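Local coordinates for protein oxidoreductase (Listeria innocua, PDB 3E18) that binds NAD through a Rossmann-fold domain and is probably a dehydrogenase of the GFO/IDH/MocA family, its substrate and precise function unknown, at residues K5-I10 / N29-G34; H33-I38 / K49-Y54. All blocks are in the same frame, centred on the assembly; numbering follows the deposited sequence.

Contact 1: residues K5-I10 / N29-G34; sequences KYQLVI and NLEVHG
Tyr-6 to Ile-10 and Leu-30 to Gly-34 run as neighbouring parallel strands, their axes 48° apart, in register as far as Leu-8/Val-32 and then shifted by one residue, so that Val-9 pairs with Gly-34 across a beta bulge at Val-32 and His-33. Five backbone bonds form the ladder, from Tyr-6 N to Asn-29 O at 3.1 Å through to Ile-10 N on Gly-34 O. At the bulge, Leu-8 O takes the amide N of His-33 at 2.8 Å, while Gly-34 N is buried without a partner. The bulge turns the His-33 side chain toward the first strand, where its ring N-H gives a nearly straight bond (169°) from ND1 to Gln-7 OE1 at 2.8 Å. That oxygen lies in the plane of the imidazole, and the amide stands 80° to the ring. Gln-7 bends at chi2 to bring its CD round; its NE2 bonds back to Lys-5 O, just ahead of its own strand, at 2.9 Å, so both ends of the amide are held and its flip is fixed. Glu-31 runs beside it in the same direction, CG 3.3 Å from Gln-7 OE1, and Lys-5 crosses the glutamate with its CD against OE1. On the other face Leu-30 CD1 meets CB of Tyr-6 at 3.8 Å and CB of Leu-8, and farther along Ile-10 CG1 packs on Val-32 CG1. This apolar face is covered by helix 15-25, the connection of the beta-alpha-beta unit, and at the Tyr-6/Leu-30 end by helix 307-315; strand 68-71 flanks strand 6-11 on its other edge.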
loop_
_atom_site.group_PDB
_atom_site.type_symbol
_atom_site.label_atom_id
_atom_site.label_comp_id
_atom_site.label_asym_id
_atom_site.label_seq_id
_atom_site.Cartn_x
_atom_site.Cartn_y
_atom_site.Cartn_z
ATOM N N LYS A 5 43.432 -12.254 20.137
ATOM C CA LYS A 5 42.387 -12.506 19.147
ATOM C C LYS A 5 41.381 -13.571 19.572
ATOM O O LYS A 5 41.764 -14.699 19.896
ATOM C CB LYS A 5 43.004 -12.886 17.799
ATOM C CG LYS A 5 43.318 -11.694 16.907
ATOM C CD LYS A 5 43.525 -12.129 15.460
ATOM C CE LYS A 5 43.378 -10.963 14.483
ATOM N NZ LYS A 5 44.398 -9.901 14.705
ATOM N N TYR A 6 40.095 -13.210 19.560
ATOM C CA TYR A 6 39.019 -14.173 19.789
ATOM C C TYR A 6 38.920 -15.157 18.639
ATOM O O TYR A 6 38.989 -14.766 17.481
ATOM C CB TYR A 6 37.691 -13.470 19.934
ATOM C CG TYR A 6 37.548 -12.685 21.209
ATOM C CD1 TYR A 6 37.256 -13.322 22.411
ATOM C CD2 TYR A 6 37.692 -11.304 21.210
ATOM C CE1 TYR A 6 37.110 -12.595 23.595
ATOM C CE2 TYR A 6 37.546 -10.566 22.391
ATOM C CZ TYR A 6 37.259 -11.223 23.575
ATOM O OH TYR A 6 37.114 -10.497 24.742
ATOM N N GLN A 7 38.741 -16.429 18.973
ATOM C CA GLN A 7 38.656 -17.489 17.987
ATOM C C GLN A 7 37.206 -17.879 17.786
ATOM O O GLN A 7 36.529 -18.302 18.737
ATOM C CB GLN A 7 39.459 -18.699 18.464
ATOM C CG GLN A 7 40.904 -18.368 18.842
ATOM C CD GLN A 7 41.696 -17.833 17.674
ATOM O OE1 GLN A 7 41.789 -18.478 16.625
ATOM N NE2 GLN A 7 42.275 -16.642 17.845
ATOM N N LEU A 8 36.745 -17.734 16.547
ATOM C CA LEU A 8 35.366 -18.035 16.155
ATOM C C LEU A 8 35.330 -19.291 15.307
ATOM O O LEU A 8 36.138 -19.432 14.396
ATOM C CB LEU A 8 34.797 -16.870 15.335
ATOM C CG LEU A 8 33.371 -17.036 14.802
ATOM C CD1 LEU A 8 32.387 -16.613 15.898
ATOM C CD2 LEU A 8 33.179 -16.201 13.569
ATOM N N VAL A 9 34.402 -20.203 15.594
ATOM C CA VAL A 9 34.167 -21.340 14.699
ATOM C C VAL A 9 32.853 -21.154 13.935
ATOM O O VAL A 9 31.824 -20.795 14.521
ATOM C CB VAL A 9 34.221 -22.706 15.443
ATOM C CG1 VAL A 9 33.708 -23.855 14.563
ATOM C CG2 VAL A 9 35.656 -22.989 15.929
ATOM N N ILE A 10 32.916 -21.372 12.622
ATOM C CA ILE A 10 31.753 -21.326 11.740
ATOM C C ILE A 10 31.021 -22.661 11.796
ATOM O O ILE A 10 31.597 -23.709 11.486
ATOM C CB ILE A 10 32.165 -21.011 10.262
ATOM C CG1 ILE A 10 32.915 -19.673 10.158
ATOM C CG2 ILE A 10 30.964 -21.087 9.297
ATOM C CD1 ILE A 10 32.159 -18.471 10.621
ATOM N N ASN A 29 40.054 -7.812 16.118
ATOM C CA ASN A 29 40.591 -8.826 17.028
ATOM C C ASN A 29 39.743 -10.089 17.117
ATOM O O ASN A 29 39.293 -10.488 18.193
ATOM C CB ASN A 29 40.810 -8.230 18.417
ATOM C CG ASN A 29 41.921 -7.208 18.436
ATOM O OD1 ASN A 29 43.062 -7.506 18.064
ATOM N ND2 ASN A 29 41.598 -5.994 18.870
ATOM N N LEU A 30 39.531 -10.703 15.962
ATOM C CA LEU A 30 38.702 -11.875 15.835
ATOM C C LEU A 30 39.203 -12.611 14.621
ATOM O O LEU A 30 39.447 -12.001 13.592
ATOM C CB LEU A 30 37.253 -11.453 15.601
ATOM C CG LEU A 30 36.192 -12.535 15.387
ATOM C CD1 LEU A 30 35.681 -13.090 16.709
ATOM C CD2 LEU A 30 35.060 -11.913 14.628
ATOM N N GLU A 31 39.370 -13.918 14.728
ATOM C CA GLU A 31 39.699 -14.694 13.545
ATOM C C GLU A 31 38.864 -15.966 13.468
ATOM O O GLU A 31 38.234 -16.362 14.457
ATOM C CB GLU A 31 41.205 -14.977 13.482
ATOM C CG GLU A 31 41.702 -16.023 14.438
ATOM C CD GLU A 31 43.179 -16.344 14.237
ATOM O OE1 GLU A 31 44.030 -15.525 14.663
ATOM O OE2 GLU A 31 43.480 -17.424 13.670
ATOM N N VAL A 32 38.842 -16.583 12.285
ATOM C CA VAL A 32 38.136 -17.830 12.089
ATOM C C VAL A 32 39.079 -18.962 12.463
ATOM O O VAL A 32 40.074 -19.211 11.781
ATOM C CB VAL A 32 37.643 -18.012 10.631
ATOM C CG1 VAL A 32 36.892 -19.318 10.490
ATOM C CG2 VAL A 32 36.762 -16.837 10.203
ATOM N N HIS A 33 38.759 -19.635 13.557
ATOM C CA HIS A 33 39.566 -20.747 14.049
ATOM C C HIS A 33 39.329 -21.994 13.220
ATOM O O HIS A 33 40.218 -22.829 13.067
ATOM C CB HIS A 33 39.219 -21.033 15.501
ATOM C CG HIS A 33 40.257 -21.829 16.225
ATOM N ND1 HIS A 33 41.412 -21.264 16.725
ATOM C CD2 HIS A 33 40.311 -23.143 16.546
ATOM C CE1 HIS A 33 42.133 -22.198 17.321
ATOM N NE2 HIS A 33 41.487 -23.347 17.224
ATOM N N GLY A 34 38.117 -22.120 12.693
ATOM C CA GLY A 34 37.742 -23.286 11.921
ATOM C C GLY A 34 36.261 -23.418 11.618
ATOM O O GLY A 34 35.473 -22.494 11.848
#

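Contact 2: residues H33-I38 / K49-Y54; sequences HGVFDI and KGLKIY. With NAD (nicotinamide-adenine-dinucleotide), chain E.
Val-35 is gripped through its backbone by Lys-52 and Tyr-54: its N donates to Lys-52 O at 2.8 Å, a bent bond (135°), and its O accepts the amide N of Tyr-54 at 3.0 Å, far straighter at 165°. These two bonds make a single bridge between Val-35 and Ile-53, and Ile-53 CA adds a C-H...O contact to the same Val-35 oxygen. Gly-34 CA lies tight against Lys-52 O, 3.1 Å away; the backbone brings that carbonyl to where a beta carbon would lie. Apolar contacts are few: Val-35 CG2 touches Leu-51 CD1 at 3.9 Å. Among the aromatic groups, the Tyr-54 OH comes in at the edge of the His-33 ring, 3.2 Å from CD2, while its hydrogen bond is to Asp-63. Lys-52 lies alongside His-33, its CB and CD against His-33 O. The carbonyl O of Tyr-54, buried and without a polar partner, sits in the plane of the Phe-36 ring at its edge, 3.3 Å from CD1. Beyond the bridge the chain meets NAD. Phe-36 CE2 lies near adenine C2A, Ile-38 CG2 packs on the adenine, and Asp-37 accepts both ribose hydroxyls, O2B on OD1 at 2.7 Å and O3B on OD2. An acidic residue at the end of the second strand, holding the adenosine ribose diol, is the familiar mark of an NAD-binding Rossmann fold.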
loop_
_atom_site.group_PDB
_atom_site.type_symbol
_atom_site.label_atom_id
_atom_site.label_comp_id
_atom_site.label_asym_id
_atom_site.label_seq_id
_atom_site.Cartn_x
_atom_site.Cartn_y
_atom_site.Cartn_z
ATOM N N HIS A 33 38.759 -19.635 13.557
ATOM C CA HIS A 33 39.566 -20.747 14.049
ATOM C C HIS A 33 39.329 -21.994 13.220
ATOM O O HIS A 33 40.218 -22.829 13.067
ATOM C CB HIS A 33 39.219 -21.033 15.501
ATOM C CG HIS A 33 40.257 -21.829 16.225
ATOM N ND1 HIS A 33 41.412 -21.264 16.725
ATOM C CD2 HIS A 33 40.311 -23.143 16.546
ATOM C CE1 HIS A 33 42.133 -22.198 17.321
ATOM N NE2 HIS A 33 41.487 -23.347 17.224
ATOM N N GLY A 34 38.117 -22.120 12.693
ATOM C CA GLY A 34 37.742 -23.286 11.921
ATOM C C GLY A 34 36.261 -23.418 11.618
ATOM O O GLY A 34 35.473 -22.494 11.848
ATOM N N VAL A 35 35.891 -24.590 11.110
ATOM C CA VAL A 35 34.579 -24.818 10.519
ATOM C C VAL A 35 34.014 -26.182 10.927
ATOM O O VAL A 35 34.726 -27.184 10.919
ATOM C CB VAL A 35 34.661 -24.768 8.959
ATOM C CG1 VAL A 35 33.382 -25.281 8.319
ATOM C CG2 VAL A 35 34.974 -23.366 8.465
ATOM N N PHE A 36 32.731 -26.214 11.284
ATOM C CA PHE A 36 31.982 -27.464 11.314
ATOM C C PHE A 36 30.752 -27.404 10.417
ATOM O O PHE A 36 30.033 -26.400 10.391
ATOM C CB PHE A 36 31.559 -27.852 12.740
ATOM C CG PHE A 36 30.708 -29.091 12.789
ATOM C CD1 PHE A 36 31.257 -30.339 12.491
ATOM C CD2 PHE A 36 29.347 -29.007 13.077
ATOM C CE1 PHE A 36 30.468 -31.483 12.486
ATOM C CE2 PHE A 36 28.553 -30.153 13.088
ATOM C CZ PHE A 36 29.116 -31.391 12.792
ATOM N N ASP A 37 30.519 -28.487 9.687
ATOM C CA ASP A 37 29.255 -28.695 8.989
ATOM C C ASP A 37 28.837 -30.146 9.182
ATOM O O ASP A 37 29.682 -31.026 9.345
ATOM C CB ASP A 37 29.374 -28.339 7.503
ATOM C CG ASP A 37 28.016 -28.132 6.835
ATOM O OD1 ASP A 37 27.287 -29.129 6.617
ATOM O OD2 ASP A 37 27.687 -26.976 6.495
ATOM N N ILE A 38 27.531 -30.392 9.185
ATOM C CA ILE A 38 27.012 -31.750 9.370
ATOM C C ILE A 38 27.281 -32.656 8.148
ATOM O O ILE A 38 27.415 -33.867 8.288
ATOM C CB ILE A 38 25.515 -31.726 9.786
ATOM C CG1 ILE A 38 25.125 -33.035 10.478
ATOM C CG2 ILE A 38 24.612 -31.354 8.604
ATOM C CD1 ILE A 38 23.847 -32.955 11.289
ATOM N N LYS A 49 39.528 -24.744 1.306
ATOM C CA LYS A 49 39.790 -23.314 1.371
ATOM C C LYS A 49 40.826 -23.028 2.461
ATOM O O LYS A 49 40.979 -21.890 2.902
ATOM C CB LYS A 49 38.503 -22.510 1.590
ATOM C CG LYS A 49 37.509 -22.603 0.433
ATOM C CD LYS A 49 36.848 -21.264 0.148
ATOM C CE LYS A 49 36.214 -21.238 -1.246
ATOM N NZ LYS A 49 37.212 -21.403 -2.343
ATOM N N GLY A 50 41.528 -24.078 2.892
ATOM C CA GLY A 50 42.609 -23.952 3.867
ATOM C C GLY A 50 42.156 -23.663 5.288
ATOM O O GLY A 50 42.912 -23.071 6.078
ATOM N N LEU A 51 40.925 -24.073 5.606
ATOM C CA LEU A 51 40.318 -23.826 6.930
ATOM C C LEU A 51 40.363 -25.082 7.792
ATOM O O LEU A 51 40.177 -26.189 7.281
ATOM C CB LEU A 51 38.859 -23.363 6.779
ATOM C CG LEU A 51 38.574 -22.101 5.961
ATOM C CD1 LEU A 51 37.107 -22.039 5.543
ATOM C CD2 LEU A 51 38.978 -20.839 6.725
ATOM N N LYS A 52 40.615 -24.914 9.091
ATOM C CA LYS A 52 40.563 -26.039 10.035
ATOM C C LYS A 52 39.138 -26.584 10.104
ATOM O O LYS A 52 38.175 -25.812 10.169
ATOM C CB LYS A 52 41.007 -25.603 11.431
ATOM C CG LYS A 52 41.085 -26.735 12.456
ATOM C CD LYS A 52 40.787 -26.231 13.863
ATOM C CE LYS A 52 41.341 -27.179 14.933
ATOM N NZ LYS A 52 40.990 -28.615 14.693
ATOM N N ILE A 53 39.004 -27.909 10.068
ATOM C CA ILE A 53 37.682 -28.530 10.195
ATOM C C ILE A 53 37.547 -29.458 11.396
ATOM O O ILE A 53 38.486 -30.175 11.754
ATOM C CB ILE A 53 37.222 -29.235 8.898
ATOM C CG1 ILE A 53 38.261 -30.253 8.423
ATOM C CG2 ILE A 53 36.927 -28.194 7.814
ATOM C CD1 ILE A 53 37.708 -31.299 7.468
ATOM N N TYR A 54 36.381 -29.406 12.032
ATOM C CA TYR A 54 36.074 -30.247 13.170
ATOM C C TYR A 54 35.208 -31.395 12.706
ATOM O O TYR A 54 34.401 -31.232 11.793
ATOM C CB TYR A 54 35.331 -29.444 14.236
ATOM C CG TYR A 54 36.192 -28.459 14.981
ATOM C CD1 TYR A 54 36.751 -28.790 16.218
ATOM C CD2 TYR A 54 36.429 -27.185 14.469
ATOM C CE1 TYR A 54 37.542 -27.880 16.916
ATOM C CE2 TYR A 54 37.210 -26.271 15.154
ATOM C CZ TYR A 54 37.765 -26.626 16.379
ATOM O OH TYR A 54 38.536 -25.718 17.059
HETATM P PA NAD E . 22.499 -23.165 3.312
HETATM O O1A NAD E . 23.182 -22.603 2.124
HETATM O O2A NAD E . 21.543 -24.243 3.005
HETATM O O5B NAD E . 23.586 -23.663 4.384
HETATM C C5B NAD E . 23.256 -24.199 5.645
HETATM C C4B NAD E . 24.385 -25.145 6.042
HETATM O O4B NAD E . 24.198 -25.632 7.358
HETATM C C3B NAD E . 24.432 -26.359 5.118
HETATM O O3B NAD E . 25.737 -26.492 4.604
HETATM C C2B NAD E . 24.081 -27.521 6.022
HETATM O O2B NAD E . 24.745 -28.712 5.665
HETATM C C1B NAD E . 24.503 -27.010 7.388
HETATM N N9A NAD E . 23.790 -27.653 8.502
HETATM C C8A NAD E . 22.476 -28.055 8.542
HETATM N N7A NAD E . 22.226 -28.587 9.762
HETATM C C5A NAD E . 23.364 -28.532 10.493
HETATM C C6A NAD E . 23.670 -28.942 11.786
HETATM N N6A NAD E . 22.690 -29.343 12.594
HETATM N N1A NAD E . 24.955 -28.753 12.273
HETATM C C2A NAD E . 25.929 -28.170 11.487
HETATM N N3A NAD E . 25.617 -27.768 10.204
HETATM C C4A NAD E . 24.357 -27.948 9.715
HETATM O O3 NAD E . 21.736 -21.967 4.092
HETATM P PN NAD E . 22.143 -20.428 4.023
HETATM O O1N NAD E . 21.427 -19.771 2.896
HETATM O O2N NAD E . 23.607 -20.263 4.176
HETATM O O5D NAD E . 21.427 -19.855 5.377
HETATM C C5D NAD E . 21.752 -20.318 6.670
HETATM C C4D NAD E . 21.280 -19.290 7.723
HETATM O O4D NAD E . 21.751 -17.999 7.379
HETATM C C3D NAD E . 19.769 -19.165 7.805
HETATM O O3D NAD E . 19.396 -18.873 9.144
HETATM C C2D NAD E . 19.430 -17.956 6.957
HETATM O O2D NAD E . 18.282 -17.312 7.459
HETATM C C1D NAD E . 20.672 -17.095 7.147
HETATM N N1N NAD E . 20.976 -16.147 6.043
HETATM C C2N NAD E . 21.106 -14.831 6.384
HETATM C C3N NAD E . 21.396 -13.852 5.440
HETATM C C7N NAD E . 21.752 -12.477 5.917
HETATM O O7N NAD E . 21.845 -11.436 4.982
HETATM N N7N NAD E . 21.989 -12.256 7.213
HETATM C C4N NAD E . 21.596 -14.230 4.105
HETATM C C5N NAD E . 21.481 -15.579 3.756
HETATM C C6N NAD E . 21.178 -16.531 4.737
#

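How the contacts relate
Strand 30-36 serves both contacts, which share His-33 and Gly-34. Contact 1 joins it to strand 6-11 within the parallel sheet; contact 2 adds the loop after helix 40-47 to the later part of its length. Both are partly buried, but contact 1 is a five-bond ladder broken by a bulge, with an apolar face under helices and a more polar face with Gln-7 and Glu-31, where His-33 reaches across to Gln-7, whereas contact 2 is smaller, with one bridge and sparse apolar packing. They meet where Ile-10 O probably accepts a hydrogen bond from Phe-36 N and Val-9 packs against the Tyr-54 ring. Direct cofactor chemistry belongs to contact 2; in contact 1, the side chain of Ile-10 is about 8 Å from NAD.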